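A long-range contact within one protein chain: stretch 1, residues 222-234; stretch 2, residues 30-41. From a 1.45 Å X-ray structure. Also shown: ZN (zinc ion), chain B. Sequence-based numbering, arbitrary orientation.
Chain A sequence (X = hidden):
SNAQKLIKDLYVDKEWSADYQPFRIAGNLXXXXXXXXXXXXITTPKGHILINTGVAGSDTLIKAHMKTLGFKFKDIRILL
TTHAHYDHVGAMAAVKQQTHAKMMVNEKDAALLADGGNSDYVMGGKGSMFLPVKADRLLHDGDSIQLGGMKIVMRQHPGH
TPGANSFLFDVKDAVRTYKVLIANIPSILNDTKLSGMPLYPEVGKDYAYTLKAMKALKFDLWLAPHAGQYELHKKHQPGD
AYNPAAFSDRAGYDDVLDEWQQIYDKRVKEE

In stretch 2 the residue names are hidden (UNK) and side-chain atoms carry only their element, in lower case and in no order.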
ATOM      1  N   TRP A 222      -0.824 -11.761  -5.825  1.00 23.41           N
ATOM      2  CA  TRP A 222      -0.546 -10.301  -5.708  1.00 21.83           C
ATOM      3  C   TRP A 222      -1.811  -9.503  -5.498  1.00 21.79           C
ATOM      4  O   TRP A 222      -2.823  -9.843  -6.074  1.00 22.23           O
ATOM      5  CB  TRP A 222       0.295  -9.764  -6.869  1.00 22.87           C
ATOM      6  CG  TRP A 222      -0.394  -9.633  -8.198  1.00 23.19           C
ATOM      7  CD1 TRP A 222      -0.716 -10.629  -9.086  1.00 24.31           C
ATOM      8  CD2 TRP A 222      -0.791  -8.403  -8.827  1.00 22.93           C
ATOM      9  NE1 TRP A 222      -1.339 -10.095 -10.188  1.00 24.78           N
ATOM     10  CE2 TRP A 222      -1.367  -8.727 -10.074  1.00 24.28           C
ATOM     11  CE3 TRP A 222      -0.691  -7.051  -8.460  1.00 22.67           C
ATOM     12  CZ2 TRP A 222      -1.860  -7.759 -10.949  1.00 24.23           C
ATOM     13  CZ3 TRP A 222      -1.138  -6.103  -9.348  1.00 23.00           C
ATOM     14  CH2 TRP A 222      -1.738  -6.454 -10.560  1.00 23.11           C
ATOM     15  N   LEU A 223      -1.642  -8.386  -4.796  1.00 20.80           N
ATOM     16  CA  LEU A 223      -2.706  -7.373  -4.636  1.00 20.47           C
ATOM     17  C   LEU A 223      -1.992  -6.025  -4.667  1.00 20.00           C
ATOM     18  O   LEU A 223      -0.783  -5.968  -4.692  1.00 20.13           O
ATOM     19  CB  LEU A 223      -3.513  -7.570  -3.349  1.00 22.01           C
ATOM     20  CG  LEU A 223      -4.299  -8.899  -3.251  1.00 22.32           C
ATOM     21  CD1 LEU A 223      -3.435  -9.971  -2.644  1.00 24.84           C
ATOM     22  CD2 LEU A 223      -5.551  -8.733  -2.438  1.00 23.96           C
ATOM     23  N   ALA A 224      -2.767  -4.976  -4.734  1.00 19.21           N
ATOM     24  CA  ALA A 224      -2.232  -3.610  -4.883  1.00 19.44           C
ATOM     25  C   ALA A 224      -3.141  -2.638  -4.135  1.00 19.57           C
ATOM     26  O   ALA A 224      -4.193  -3.014  -3.653  1.00 20.34           O
ATOM     27  CB  ALA A 224      -2.149  -3.270  -6.361  1.00 20.03           C
ATOM     28  N   PRO A 225      -2.718  -1.363  -4.016  1.00 19.43           N
ATOM     29  CA  PRO A 225      -3.430  -0.409  -3.192  1.00 19.27           C
ATOM     30  C   PRO A 225      -4.761   0.063  -3.771  1.00 18.92           C
ATOM     31  O   PRO A 225      -5.510   0.607  -3.003  1.00 20.31           O
ATOM     32  CB  PRO A 225      -2.458   0.769  -3.083  1.00 21.33           C
ATOM     33  CG  PRO A 225      -1.103   0.165  -3.274  1.00 21.09           C
ATOM     34  CD  PRO A 225      -1.341  -0.891  -4.328  1.00 20.77           C
ATOM     35  N   HIS A 226      -4.969  -0.071  -5.079  1.00 18.06           N
ATOM     36  CA  HIS A 226      -6.228   0.318  -5.728  1.00 19.46           C
ATOM     37  C   HIS A 226      -6.815  -0.918  -6.396  1.00 21.14           C
ATOM     38  O   HIS A 226      -6.115  -1.578  -7.167  1.00 21.29           O
ATOM     39  CB  HIS A 226      -6.005   1.442  -6.733  1.00 19.48           C
ATOM     40  CG  HIS A 226      -5.713   2.749  -6.090  1.00 20.02           C
ATOM     41  ND1 HIS A 226      -6.727   3.595  -5.596  1.00 21.17           N
ATOM     42  CD2 HIS A 226      -4.535   3.336  -5.792  1.00 19.99           C
ATOM     43  CE1 HIS A 226      -6.158   4.668  -5.077  1.00 20.40           C
ATOM     44  NE2 HIS A 226      -4.833   4.543  -5.165  1.00 19.32           N
ATOM     45  N   ALA A 227      -8.121  -1.129  -6.224  1.00 22.66           N
ATOM     46  CA  ALA A 227      -8.802  -2.329  -6.750  1.00 23.13           C
ATOM     47  C   ALA A 227      -8.582  -2.455  -8.266  1.00 25.24           C
ATOM     48  O   ALA A 227      -8.472  -3.594  -8.740  1.00 25.85           O
ATOM     49  CB  ALA A 227     -10.283  -2.173  -6.457  1.00 23.95           C
ATOM     50  N   GLY A 228      -8.649  -1.362  -9.003  1.00 26.71           N
ATOM     51  CA  GLY A 228      -8.595  -1.413 -10.482  1.00 29.00           C
ATOM     52  C   GLY A 228      -7.227  -1.875 -10.964  1.00 29.11           C
ATOM     53  O   GLY A 228      -7.135  -2.426 -12.099  1.00 31.32           O
ATOM     54  N   GLN A 229      -6.174  -1.666 -10.169  1.00 25.63           N
ATOM     55  CA  GLN A 229      -4.798  -2.017 -10.582  1.00 25.02           C
ATOM     56  C   GLN A 229      -4.660  -3.532 -10.706  1.00 25.12           C
ATOM     57  O   GLN A 229      -3.820  -3.966 -11.496  1.00 28.15           O
ATOM     58  CB  GLN A 229      -3.793  -1.426  -9.599  1.00 24.84           C
ATOM     59  CG  GLN A 229      -3.726   0.070  -9.811  1.00 25.49           C
ATOM     60  CD  GLN A 229      -2.843   0.777  -8.839  1.00 27.23           C
ATOM     61  OE1 GLN A 229      -2.680   0.334  -7.695  1.00 27.10           O
ATOM     62  NE2 GLN A 229      -2.361   1.930  -9.313  1.00 30.37           N
ATOM     63  N   TYR A 230      -5.401  -4.324  -9.925  1.00 23.21           N
ATOM     64  CA  TYR A 230      -5.285  -5.806  -9.915  1.00 24.56           C
ATOM     65  C   TYR A 230      -6.641  -6.441 -10.163  1.00 25.70           C
ATOM     66  O   TYR A 230      -6.716  -7.648  -9.986  1.00 26.94           O
ATOM     67  CB  TYR A 230      -4.619  -6.324  -8.648  1.00 24.08           C
ATOM     68  CG  TYR A 230      -5.349  -6.115  -7.348  1.00 23.42           C
ATOM     69  CD1 TYR A 230      -5.518  -4.862  -6.786  1.00 22.86           C
ATOM     70  CD2 TYR A 230      -5.869  -7.195  -6.652  1.00 24.52           C
ATOM     71  CE1 TYR A 230      -6.140  -4.676  -5.561  1.00 24.32           C
ATOM     72  CE2 TYR A 230      -6.526  -7.024  -5.444  1.00 24.65           C
ATOM     73  CZ  TYR A 230      -6.668  -5.762  -4.888  1.00 23.38           C
ATOM     74  OH  TYR A 230      -7.306  -5.547  -3.696  1.00 23.85           O
ATOM     75  N   GLU A 231      -7.635  -5.658 -10.594  1.00 26.25           N
ATOM     76  CA  GLU A 231      -8.980  -6.163 -10.983  1.00 27.23           C
ATOM     77  C   GLU A 231      -9.600  -6.941  -9.818  1.00 27.58           C
ATOM     78  O   GLU A 231     -10.169  -8.015 -10.032  1.00 26.95           O
ATOM     79  CB  GLU A 231      -8.827  -6.947 -12.286  1.00 31.27           C
ATOM     80  CG  GLU A 231      -8.481  -6.029 -13.438  1.00 34.71           C
ATOM     81  CD  GLU A 231      -9.650  -5.307 -14.089  1.00 41.72           C
ATOM     82  OE1 GLU A 231     -10.660  -4.956 -13.401  1.00 43.53           O
ATOM     83  OE2 GLU A 231      -9.573  -5.129 -15.321  1.00 49.83           O
ATOM     84  N   LEU A 232      -9.522  -6.409  -8.587  1.00 25.05           N
ATOM     85  CA  LEU A 232     -10.142  -7.050  -7.411  1.00 25.35           C
ATOM     86  C   LEU A 232     -11.552  -7.548  -7.737  1.00 25.75           C
ATOM     87  O   LEU A 232     -11.823  -8.662  -7.363  1.00 26.60           O
ATOM     88  CB  LEU A 232     -10.216  -6.061  -6.242  1.00 24.29           C
ATOM     89  CG  LEU A 232     -10.977  -6.517  -5.001  1.00 24.56           C
ATOM     90  CD1 LEU A 232     -10.399  -7.783  -4.409  1.00 24.06           C
ATOM     91  CD2 LEU A 232     -10.999  -5.372  -3.982  1.00 25.58           C
ATOM     92  N   HIS A 233     -12.392  -6.704  -8.325  1.00 27.08           N
ATOM     93  CA  HIS A 233     -13.850  -6.959  -8.399  1.00 27.97           C
ATOM     94  C   HIS A 233     -14.143  -7.883  -9.565  1.00 31.34           C
ATOM     95  O   HIS A 233     -15.276  -8.401  -9.570  1.00 34.79           O
ATOM     96  CB  HIS A 233     -14.611  -5.657  -8.502  1.00 28.49           C
ATOM     97  CG  HIS A 233     -14.372  -4.870  -7.265  1.00 28.82           C
ATOM     98  ND1 HIS A 233     -14.774  -5.332  -6.044  1.00 28.75           N
ATOM     99  CD2 HIS A 233     -13.755  -3.693  -7.079  1.00 28.78           C
ATOM    100  CE1 HIS A 233     -14.401  -4.451  -5.116  1.00 28.73           C
ATOM    101  NE2 HIS A 233     -13.761  -3.445  -5.730  1.00 26.70           N
ATOM    102  N   LYS A 234     -13.137  -8.212 -10.378  1.00 31.28           N
ATOM    103  CA  LYS A 234     -13.290  -9.324 -11.358  1.00 32.93           C
ATOM    104  C   LYS A 234     -12.814 -10.640 -10.745  1.00 33.11           C
ATOM    105  O   LYS A 234     -13.286 -11.707 -11.225  1.00 36.47           O
ATOM    106  CB  LYS A 234     -12.588  -8.994 -12.672  1.00 33.92           C
ATOM    107  CG  LYS A 234     -13.278  -7.895 -13.466  1.00 36.95           C
ATOM    108  CD  LYS A 234     -12.514  -7.482 -14.719  1.00 38.27           C
ATOM    109  CE  LYS A 234     -13.351  -6.635 -15.655  1.00 41.53           C
ATOM    110  NZ  LYS A 234     -13.305  -5.197 -15.314  1.00 43.97           N
ATOM    111  N   UNK A  30      -5.788 -10.768   5.472  1.00 18.36           N
ATOM    112  CA  UNK A  30      -7.192 -10.354   5.305  1.00 18.24           C
ATOM    113  C   UNK A  30      -7.220  -9.007   4.568  1.00 19.05           C
ATOM    114  O   UNK A  30      -6.370  -8.106   4.782  1.00 18.40           O
ATOM    115  c   UNK A  30      -7.887 -10.187   6.653  1.00 19.38           C
ATOM    116  o   UNK A  30      -7.942 -15.023   9.660  1.00 24.15           O
ATOM    117  c   UNK A  30      -6.852 -13.052   8.915  1.00 21.09           C
ATOM    118  c   UNK A  30      -9.057 -12.278   7.434  1.00 21.91           C
ATOM    119  c   UNK A  30      -6.854 -11.861   8.217  1.00 19.79           C
ATOM    120  c   UNK A  30      -7.958 -13.863   8.895  1.00 21.78           C
ATOM    121  c   UNK A  30      -7.946 -11.457   7.454  1.00 20.00           C
ATOM    122  c   UNK A  30      -9.082 -13.457   8.183  1.00 22.26           C
ATOM    123  N   UNK A  31      -8.286  -8.848   3.796  1.00 18.72           N
ATOM    124  CA  UNK A  31      -8.667  -7.585   3.142  1.00 18.32           C
ATOM    125  C   UNK A  31      -9.633  -6.855   4.072  1.00 18.77           C
ATOM    126  O   UNK A  31     -10.670  -7.415   4.428  1.00 19.35           O
ATOM    127  o   UNK A  31     -10.089  -2.961  -1.077  1.00 20.58           O
ATOM    128  c   UNK A  31      -8.769  -4.829  -0.483  1.00 19.64           C
ATOM    129  c   UNK A  31      -8.589  -6.005   0.196  1.00 19.59           C
ATOM    130  c   UNK A  31     -10.749  -5.774   1.165  1.00 19.56           C
ATOM    131  c   UNK A  31      -9.963  -4.139  -0.397  1.00 18.84           C
ATOM    132  c   UNK A  31     -10.934  -4.592   0.470  1.00 20.18           C
ATOM    133  c   UNK A  31      -9.574  -6.522   1.025  1.00 19.51           C
ATOM    134  c   UNK A  31      -9.344  -7.808   1.794  1.00 19.06           C
ATOM    135  N   UNK A  32      -9.326  -5.649   4.505  1.00 18.16           N
ATOM    136  CA  UNK A  32     -10.206  -4.834   5.388  1.00 18.42           C
ATOM    137  C   UNK A  32     -10.400  -3.419   4.817  1.00 18.88           C
ATOM    138  O   UNK A  32     -10.779  -2.519   5.561  1.00 20.73           O
ATOM    139  c   UNK A  32      -9.770  -6.192   7.422  1.00 19.19           C
ATOM    140  c   UNK A  32      -9.680  -4.800   6.832  1.00 18.42           C
ATOM    141  c   UNK A  32      -7.927  -3.885   8.407  1.00 21.24           C
ATOM    142  c   UNK A  32      -8.268  -4.202   6.976  1.00 19.56           C
ATOM    143  N   UNK A  33     -10.158  -3.251   3.532  1.00 18.47           N
ATOM    144  CA  UNK A  33     -10.217  -1.945   2.884  1.00 18.56           C
ATOM    145  C   UNK A  33     -11.606  -1.578   2.425  1.00 19.35           C
ATOM    146  O   UNK A  33     -12.587  -2.172   2.837  1.00 20.89           O
ATOM    147  N   UNK A  34     -11.648  -0.601   1.536  1.00 18.77           N
ATOM    148  CA  UNK A  34     -12.916  -0.122   0.955  1.00 20.16           C
ATOM    149  C   UNK A  34     -13.101  -0.726  -0.438  1.00 21.36           C
ATOM    150  O   UNK A  34     -12.343  -1.610  -0.870  1.00 21.69           O
ATOM    151  c   UNK A  34     -12.851   1.976   2.352  1.00 21.78           C
ATOM    152  c   UNK A  34     -12.924   1.403   0.962  1.00 21.30           C
ATOM    153  o   UNK A  34     -11.841   1.855   0.150  1.00 20.20           O
ATOM    154  N   UNK A  35     -14.153  -0.295  -1.138  1.00 22.10           N
ATOM    155  CA  UNK A  35     -14.366  -0.814  -2.511  1.00 23.61           C
ATOM    156  C   UNK A  35     -13.081  -0.625  -3.327  1.00 24.10           C
ATOM    157  O   UNK A  35     -12.765  -1.519  -4.090  1.00 24.58           O
ATOM    158  c   UNK A  35     -16.003  -0.795  -4.462  1.00 27.75           C
ATOM    159  c   UNK A  35     -17.202  -2.509  -5.680  1.00 31.45           C
ATOM    160  o   UNK A  35     -17.056  -2.615  -8.040  1.00 39.61           O
ATOM    161  c   UNK A  35     -15.577  -0.278  -5.665  1.00 30.31           C
ATOM    162  c   UNK A  35     -16.838  -1.900  -4.482  1.00 28.78           C
ATOM    163  c   UNK A  35     -15.597  -0.165  -3.152  1.00 25.31           C
ATOM    164  c   UNK A  35     -15.902  -0.886  -6.866  1.00 31.93           C
ATOM    165  c   UNK A  35     -16.721  -2.000  -6.864  1.00 33.56           C
ATOM    166  N   UNK A  36     -12.423   0.536  -3.253  1.00 22.89           N
ATOM    167  CA  UNK A  36     -11.254   0.828  -4.098  1.00 22.86           C
ATOM    168  C   UNK A  36      -9.964   0.717  -3.295  1.00 21.68           C
ATOM    169  O   UNK A  36      -8.909   0.362  -3.904  1.00 22.28           O
ATOM    170  o   UNK A  36     -10.191   1.430  -6.731  1.00 26.39           O
ATOM    171  c   UNK A  36     -11.343   2.180  -4.797  1.00 23.73           C
ATOM    172  o   UNK A  36      -9.439   3.249  -5.703  1.00 24.62           O
ATOM    173  c   UNK A  36     -10.245   2.311  -5.824  1.00 25.49           C
ATOM    174  N   UNK A  37      -9.940   1.156  -2.048  1.00 20.80           N
ATOM    175  CA  UNK A  37      -8.619   1.316  -1.353  1.00 20.29           C
ATOM    176  C   UNK A  37      -8.270   0.066  -0.564  1.00 20.43           C
ATOM    177  O   UNK A  37      -8.963  -0.330   0.397  1.00 20.36           O
ATOM    178  c   UNK A  37      -8.823   3.875  -1.100  1.00 21.39           C
ATOM    179  c   UNK A  37      -7.753   4.098  -2.162  1.00 21.38           C
ATOM    180  c   UNK A  37      -8.801   4.972  -0.069  1.00 21.96           C
ATOM    181  c   UNK A  37      -8.654   2.534  -0.431  1.00 20.55           C
ATOM    182  N   UNK A  38      -7.118  -0.488  -0.919  1.00 19.56           N
ATOM    183  CA  UNK A  38      -6.602  -1.728  -0.354  1.00 19.29           C
ATOM    184  C   UNK A  38      -5.954  -1.446   0.999  1.00 19.11           C
ATOM    185  O   UNK A  38      -5.061  -0.610   1.099  1.00 19.11           O
ATOM    186  N   UNK A  39      -6.405  -2.158   2.020  1.00 18.57           N
ATOM    187  CA  UNK A  39      -5.918  -2.090   3.416  1.00 18.02           C
ATOM    188  C   UNK A  39      -5.840  -3.537   3.822  1.00 18.22           C
ATOM    189  O   UNK A  39      -6.804  -4.263   3.601  1.00 19.59           O
ATOM    190  s   UNK A  39      -8.384   0.897   4.797  1.00 21.18           S
ATOM    191  c   UNK A  39      -7.104   0.055   3.873  1.00 20.85           C
ATOM    192  c   UNK A  39      -6.837  -1.338   4.361  1.00 19.50           C
ATOM    193  c   UNK A  39      -9.125   1.811   3.429  1.00 20.83           C
ATOM    194  N   UNK A  40      -4.667  -3.954   4.263  1.00 17.12           N
ATOM    195  CA  UNK A  40      -4.366  -5.374   4.440  1.00 17.72           C
ATOM    196  C   UNK A  40      -3.991  -5.620   5.892  1.00 17.99           C
ATOM    197  O   UNK A  40      -3.213  -4.863   6.476  1.00 20.72           O
ATOM    198  c   UNK A  40      -3.063  -4.225   1.516  1.00 18.38           C
ATOM    199  c   UNK A  40      -4.427  -6.167   1.302  1.00 18.89           C
ATOM    200  c   UNK A  40      -3.585  -5.382   2.060  1.00 18.38           C
ATOM    201  c   UNK A  40      -4.229  -4.646  -0.512  1.00 19.45           C
ATOM    202  c   UNK A  40      -3.362  -3.882   0.210  1.00 19.66           C
ATOM    203  c   UNK A  40      -4.717  -5.815  -0.010  1.00 19.90           C
ATOM    204  c   UNK A  40      -3.261  -5.779   3.482  1.00 19.29           C
ATOM    205  N   UNK A  41      -4.553  -6.677   6.455  1.00 17.13           N
ATOM    206  CA  UNK A  41      -4.330  -7.047   7.870  1.00 18.17           C
ATOM    207  C   UNK A  41      -3.635  -8.392   7.903  1.00 17.85           C
ATOM    208  O   UNK A  41      -4.144  -9.346   7.295  1.00 18.30           O
ATOM    209  c   UNK A  41      -4.990  -6.344  10.895  1.00 21.74           C
ATOM    210  c   UNK A  41      -6.926  -7.953  10.579  1.00 21.32           C
ATOM    211  c   UNK A  41      -5.554  -7.482  10.089  1.00 20.57           C
ATOM    212  c   UNK A  41      -5.670  -7.124   8.613  1.00 19.11           C
TER
HETATM  213 ZN    ZN B 501      -3.534   5.922  -4.323  0.90 22.01          ZN
HETATM  214  O   HOH W   1      -8.402  -2.680  -3.300  1.00 24.07           O
HETATM  215  O   HOH W   2      -8.937   1.604  -8.984  1.00 31.64           O
HETATM  216  O   HOH W   3      -1.958   5.885  -5.583  1.00 27.52           O

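Position 30 has one carbon leading to a six-carbon ring that bears one oxygen. It is Tyr-30. Its side chain stays out of reach of stretch 1, but its backbone pairs with position 41: N donates to O of 41 at 2.8 Å.

Position 31 has the same makeup, one carbon and a six-carbon ring with one oxygen, and its CB points toward stretch 1. The ring touches Leu-232 and Tyr-230. It is Tyr-31. CD2 of Leu-232 lies 3.9 Å from its CZ, and OH of Tyr-230 lies 3.6 Å from its CE1.

Position 32 has four carbons, forked at the first, with one arm two carbons long. This is Ile-32, out of reach of stretch 1.

Position 33 has no side-chain atoms, so it is Gly-33. A CB here would clash with the backbone O of position 37.

Position 34 has one carbon carrying one oxygen and one carbon. The branched hydroxyl side chain is Thr-34. Its CA-to-CB bond points away from stretch 1, and the backbone O of Thr-34 accepts a hydrogen bond from Tyr-31 OH at 2.6 Å.

Position 35 has one carbon and a six-carbon ring with one oxygen. The ring lies over one face of the His-233 ring. It is Tyr-35. The two rings form an offset stack, with centroids 3.7 Å apart and planes at 8°. His-233 NE2 also donates to Tyr-35 O at 2.7 Å, so one imidazole is held both by its face and by its nitrogen.

Position 36 has two carbons, the second carrying two oxygens; one oxygen lies 2.7 Å from His-226 ND1. This short carboxylate is Asp-36. Its OD2 accepts from His-226 ND1, near the plane of the imidazole and almost straight. Its backbone O accepts from Ala-227 N at 2.9 Å; OD1 takes a weak bond from the same N at 3.3 Å. Water 2 links OD1 to Gly-228 N.

Position 37 has four carbons, forked at the second. CB points away, but the end of the side chain comes nearer, with one carbon 3.4 Å from His-226 CE1. It is Leu-37, and that carbon is CD2. Its N donates to Thr-34 OG1 at 3.0 Å.

Position 38 has no side-chain atoms. Its N donates to Pro-225 O at 2.9 Å. It is Gly-38. A CB would point toward stretch 1 and clash with Ala-224 O.

Position 39 has an unbranched chain of two carbons, a sulfur and a carbon. It is Met-39; its CA-to-CB bond points away from stretch 1.

Position 40 has one carbon and a six-carbon ring without oxygen. A ring carbon lies 3.9 Å from Leu-223 CD2, and Ala-224 O sits at the ring edge. It is Phe-40, and that carbon is CE1.

Position 41 has four carbons, forked at the second: Leu-41, out of reach.

The contact centres on a single backbone bridge between His-226 and Leu-37, with polar bonds around it and apolar packing by Phe-40 and Tyr-31. Water 1 joins Tyr-31 OH, Asp-36 O and Tyr-230 OH. His-226 NE2 binds zinc at 2.1 Å while ND1 holds Asp-36 OD2, so the carboxylate helps fix the orientation of a metal ligand.

Stretch 2 (30-41) YYIGTYDLGMFL
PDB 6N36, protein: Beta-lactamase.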